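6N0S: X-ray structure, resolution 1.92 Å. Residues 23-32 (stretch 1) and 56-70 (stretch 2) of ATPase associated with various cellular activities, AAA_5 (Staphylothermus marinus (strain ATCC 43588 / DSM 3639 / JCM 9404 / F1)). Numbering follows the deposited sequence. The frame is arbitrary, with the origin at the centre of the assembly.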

# COMPACT_ATOMS: atom_id res chain seq x y z
N THR A 23 6.91 -1.79 -12.87
CA THR A 23 8.02 -1.93 -11.94
C THR A 23 7.45 -2.21 -10.56
O THR A 23 6.30 -1.88 -10.30
N LEU A 24 8.26 -2.82 -9.69
CA LEU A 24 7.97 -2.92 -8.26
C LEU A 24 8.87 -2.04 -7.42
O LEU A 24 8.79 -2.08 -6.19
N ASP A 25 9.75 -1.26 -8.06
CA ASP A 25 10.75 -0.48 -7.35
C ASP A 25 10.13 0.62 -6.48
O ASP A 25 10.76 1.06 -5.51
N HIS A 26 8.94 1.07 -6.81
CA HIS A 26 8.29 2.09 -6.00
C HIS A 26 7.63 1.54 -4.74
O HIS A 26 7.15 2.32 -3.90
N ILE A 27 7.55 0.22 -4.61
CA ILE A 27 6.80 -0.38 -3.51
C ILE A 27 7.61 -0.25 -2.24
O ILE A 27 8.80 -0.59 -2.22
N GLY A 28 6.99 0.29 -1.20
CA GLY A 28 7.69 0.57 0.03
C GLY A 28 7.94 2.04 0.26
O GLY A 28 8.39 2.40 1.36
N LEU A 29 7.63 2.90 -0.70
CA LEU A 29 7.82 4.34 -0.56
C LEU A 29 6.57 5.10 -0.16
O LEU A 29 6.66 6.11 0.56
N THR A 30 5.40 4.70 -0.66
CA THR A 30 4.17 5.40 -0.31
C THR A 30 3.02 4.43 -0.33
O THR A 30 3.12 3.30 -0.82
N LEU A 31 1.92 4.90 0.28
CA LEU A 31 0.58 4.37 0.12
C LEU A 31 -0.27 5.50 -0.40
O LEU A 31 -0.25 6.60 0.16
N TRP A 32 -1.05 5.24 -1.44
CA TRP A 32 -1.88 6.30 -1.96
C TRP A 32 -3.01 5.67 -2.75
O TRP A 32 -2.91 4.53 -3.20
N LYS A 56 3.12 -1.10 11.00
CA LYS A 56 3.95 -1.94 10.15
C LYS A 56 3.16 -2.38 8.91
O LYS A 56 2.05 -2.93 9.04
N ILE A 57 3.73 -2.17 7.73
CA ILE A 57 3.08 -2.45 6.46
C ILE A 57 3.82 -3.58 5.77
O ILE A 57 5.02 -3.48 5.50
N ILE A 58 3.12 -4.65 5.49
CA ILE A 58 3.65 -5.70 4.63
C ILE A 58 3.10 -5.49 3.22
O ILE A 58 1.92 -5.22 3.03
N HIS A 59 3.97 -5.64 2.23
CA HIS A 59 3.66 -5.35 0.83
C HIS A 59 3.44 -6.66 0.07
O HIS A 59 4.32 -7.53 0.04
N TYR A 60 2.25 -6.79 -0.50
CA TYR A 60 1.83 -7.99 -1.22
C TYR A 60 1.65 -7.66 -2.70
O TYR A 60 1.16 -6.59 -3.07
N ILE A 61 1.98 -8.64 -3.54
CA ILE A 61 1.95 -8.52 -4.98
C ILE A 61 0.97 -9.56 -5.49
O ILE A 61 1.15 -10.75 -5.23
N GLY A 62 -0.06 -9.13 -6.22
CA GLY A 62 -0.96 -10.08 -6.87
C GLY A 62 -0.32 -10.73 -8.10
O GLY A 62 0.69 -10.28 -8.64
N SER A 63 -0.96 -11.81 -8.59
CA SER A 63 -0.38 -12.56 -9.70
C SER A 63 -0.22 -11.71 -10.95
O SER A 63 0.76 -11.86 -11.70
N ARG A 64 -1.15 -10.79 -11.21
CA ARG A 64 -1.02 -9.94 -12.38
C ARG A 64 0.06 -8.89 -12.23
O ARG A 64 0.46 -8.28 -13.23
N ALA A 65 0.54 -8.61 -11.01
CA ALA A 65 1.45 -7.49 -10.83
C ALA A 65 2.88 -7.83 -11.23
O ALA A 65 3.67 -6.92 -11.49
N SER A 66 3.21 -9.12 -11.29
CA SER A 66 4.55 -9.59 -11.60
C SER A 66 4.44 -11.04 -12.03
O SER A 66 3.67 -11.82 -11.45
N HIS A 67 5.22 -11.40 -13.05
CA HIS A 67 5.23 -12.78 -13.54
C HIS A 67 5.98 -13.72 -12.61
O HIS A 67 5.63 -14.91 -12.52
N ASP A 68 7.00 -13.23 -11.91
CA ASP A 68 7.85 -14.06 -11.06
C ASP A 68 7.58 -13.88 -9.58
O ASP A 68 7.83 -14.81 -8.80
N LEU A 69 7.09 -12.72 -9.16
CA LEU A 69 6.77 -12.47 -7.77
C LEU A 69 5.27 -12.41 -7.52
O LEU A 69 4.82 -11.91 -6.48
N GLY A 70 4.47 -12.93 -8.45
CA GLY A 70 3.03 -12.96 -8.23
C GLY A 70 2.66 -13.74 -6.99
O GLY A 70 3.28 -14.75 -6.65

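Side-chain packing between residues 23-32 and 56-70 of the AAA_5 ATPase. No hydrogen bond crosses between the stretches; the contact, 390 Å² of buried surface summed over both sides, rests on apolar side chains and one histidine ring. In the strand 56-61 alternate residues face stretch 1: Ile 57, His 59 and Ile 61 direct their CA-to-CB bonds toward it, whereas that of Tyr 60 (chi1 t) points away. Leu 24, Ile 27 and Leu 31 answer from the other side.

Leu 24 is the most extensively covered residue. Its m,t rotamer is extended and splits the two methyls between different neighbours: CD1 lies 3.8 Å from Leu 69 CD1 and 4.1 Å from Ser 66 CB, while CD2 lies 4.0 Å from Ile 61 CD1 and 4.1 Å from the backbone Ala 65 O. Leu 69, also m,t, reaches back with its own CD1. Ile 61 adopts m,m, and its CD1 approaches Ile 27 CD1 to 3.3 Å, a tight methyl-methyl contact. Ile 27 is m,t: the extended chi2 carries CD1 to Ile 61, while its other branch places CG2 3.5 Å from His 59 ND1.

His 59 (chi1 m, chi2 -84°) inserts its ring among Ile 27, Gly 28 and Leu 31. Gly 28 N lies over one ring face, and Gly 28 CA comes within 3.7 Å of His 59 NE2. With phi/psi of 107/-6, a CB on Gly 28 would be jammed against the carbonyl O of Ile 27, so the backbone alone calls for glycine. Ile 27 CG2 and Leu 31 CD2 approach the ring obliquely, the latter 4.3 Å from His 59 CE1. Both ring nitrogens are hydrogen-bonded elsewhere in the structure, so this buried polar group is satisfied. Leu 31, m,t, lies against Ile 57 with both methyls, CD1 4.3 Å from Ile 57 CD1 and CD2 4.3 Å from Ile 57 CG2. The m,m rotamer of Ile 57 matches that of Ile 61.

Local hydrogen bonds brace the loops. Thr 23, just before the type I turn from Leu 24 to Ile 27, takes chi1 t, and its OG1 accepts from Asp 25 N at 3.0 Å; the turn is closed by Ile 27 N to Leu 24 O at 3.1 Å. Ser 66, likewise t, turns OG to accept from Leu 69 N at 2.9 Å and, less directly, from Asp 68 N at 3.3 Å. The serine hydroxyl is thus engaged within its own loop, while its CB meets Leu 24.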

# COMPACT_ATOMS: atom_id res chain seq x y z
CB THR A 23 8.88 -0.66 -11.89
OG1 THR A 23 9.99 -0.86 -11.00
CG2 THR A 23 8.07 0.52 -11.38
CB LEU A 24 8.10 -4.38 -7.79
CG LEU A 24 7.27 -5.41 -8.59
CD1 LEU A 24 7.55 -6.84 -8.12
CD2 LEU A 24 5.80 -5.11 -8.53
CB ASP A 25 11.73 0.16 -8.36
CG ASP A 25 12.61 -0.86 -9.08
OD1 ASP A 25 12.54 -2.06 -8.74
OD2 ASP A 25 13.39 -0.45 -9.96
CB HIS A 26 7.22 2.77 -6.81
CG HIS A 26 6.13 1.83 -7.20
ND1 HIS A 26 6.35 0.72 -7.99
CD2 HIS A 26 4.82 1.80 -6.85
CE1 HIS A 26 5.22 0.05 -8.13
NE2 HIS A 26 4.28 0.69 -7.46
CB ILE A 27 6.45 -1.84 -3.81
CG1 ILE A 27 5.43 -1.88 -4.95
CG2 ILE A 27 5.77 -2.52 -2.55
CD1 ILE A 27 5.08 -3.26 -5.45
CB LEU A 29 8.33 4.91 -1.89
CG LEU A 29 9.64 4.34 -2.37
CD1 LEU A 29 9.98 5.01 -3.71
CD2 LEU A 29 10.74 4.54 -1.35
CB THR A 30 3.83 6.56 -1.26
OG1 THR A 30 3.45 6.03 -2.54
CG2 THR A 30 4.99 7.51 -1.43
CB LEU A 31 -0.02 3.88 1.44
CG LEU A 31 0.79 2.87 2.26
CD1 LEU A 31 0.01 2.53 3.56
CD2 LEU A 31 1.12 1.61 1.50
CB TRP A 32 -1.04 7.25 -2.83
CG TRP A 32 -0.61 6.68 -4.13
CD1 TRP A 32 0.53 5.98 -4.39
CD2 TRP A 32 -1.31 6.78 -5.36
NE1 TRP A 32 0.57 5.62 -5.71
CE2 TRP A 32 -0.55 6.11 -6.33
CE3 TRP A 32 -2.53 7.37 -5.73
CZ2 TRP A 32 -0.95 6.01 -7.66
CZ3 TRP A 32 -2.93 7.27 -7.04
CH2 TRP A 32 -2.15 6.60 -8.00
CB LYS A 56 4.43 -3.18 10.92
CG LYS A 56 5.06 -2.93 12.25
CD LYS A 56 6.50 -2.49 12.16
CE LYS A 56 6.76 -1.22 13.01
NZ LYS A 56 6.50 -1.39 14.46
CB ILE A 57 3.04 -1.21 5.56
CG1 ILE A 57 2.48 -0.01 6.31
CG2 ILE A 57 2.25 -1.49 4.27
CD1 ILE A 57 1.09 -0.11 6.77
CB ILE A 58 3.28 -7.08 5.17
CG1 ILE A 58 3.97 -7.30 6.53
CG2 ILE A 58 3.69 -8.12 4.19
CD1 ILE A 58 3.60 -8.68 7.12
CB HIS A 59 4.78 -4.52 0.19
CG HIS A 59 4.95 -3.18 0.85
ND1 HIS A 59 4.19 -2.08 0.52
CD2 HIS A 59 5.76 -2.78 1.86
CE1 HIS A 59 4.53 -1.06 1.29
NE2 HIS A 59 5.47 -1.46 2.12
CB TYR A 60 0.49 -8.50 -0.63
CG TYR A 60 -0.17 -9.60 -1.42
CD1 TYR A 60 0.21 -10.92 -1.25
CD2 TYR A 60 -1.18 -9.33 -2.31
CE1 TYR A 60 -0.40 -11.94 -1.94
CE2 TYR A 60 -1.80 -10.34 -3.01
CZ TYR A 60 -1.40 -11.64 -2.84
OH TYR A 60 -2.00 -12.64 -3.55
CB ILE A 61 3.35 -8.75 -5.57
CG1 ILE A 61 4.39 -7.87 -4.88
CG2 ILE A 61 3.36 -8.51 -7.02
CD1 ILE A 61 4.22 -6.38 -5.08
CB SER A 63 -1.25 -13.78 -10.02
OG SER A 63 -2.62 -13.47 -9.87
CB ARG A 64 -2.35 -9.26 -12.70
CG ARG A 64 -3.46 -10.25 -12.96
CD ARG A 64 -4.57 -9.66 -13.81
NE ARG A 64 -4.96 -8.32 -13.37
CZ ARG A 64 -5.79 -8.08 -12.36
NH1 ARG A 64 -6.31 -9.08 -11.66
NH2 ARG A 64 -6.10 -6.83 -12.06
CB ALA A 65 1.42 -7.03 -9.37
CB SER A 66 5.48 -9.48 -10.39
OG SER A 66 6.67 -10.23 -10.59
CB HIS A 67 5.84 -12.83 -14.94
CG HIS A 67 6.95 -11.85 -15.13
ND1 HIS A 67 6.73 -10.51 -15.37
CD2 HIS A 67 8.30 -12.01 -15.07
CE1 HIS A 67 7.89 -9.89 -15.48
NE2 HIS A 67 8.86 -10.77 -15.30
CB ASP A 68 9.33 -13.76 -11.33
CG ASP A 68 9.77 -14.16 -12.74
OD1 ASP A 68 9.30 -15.21 -13.25
OD2 ASP A 68 10.60 -13.43 -13.33
CB LEU A 69 7.47 -11.19 -7.31
CG LEU A 69 9.01 -11.25 -7.38
CD1 LEU A 69 9.65 -9.88 -7.15
CD2 LEU A 69 9.58 -12.27 -6.37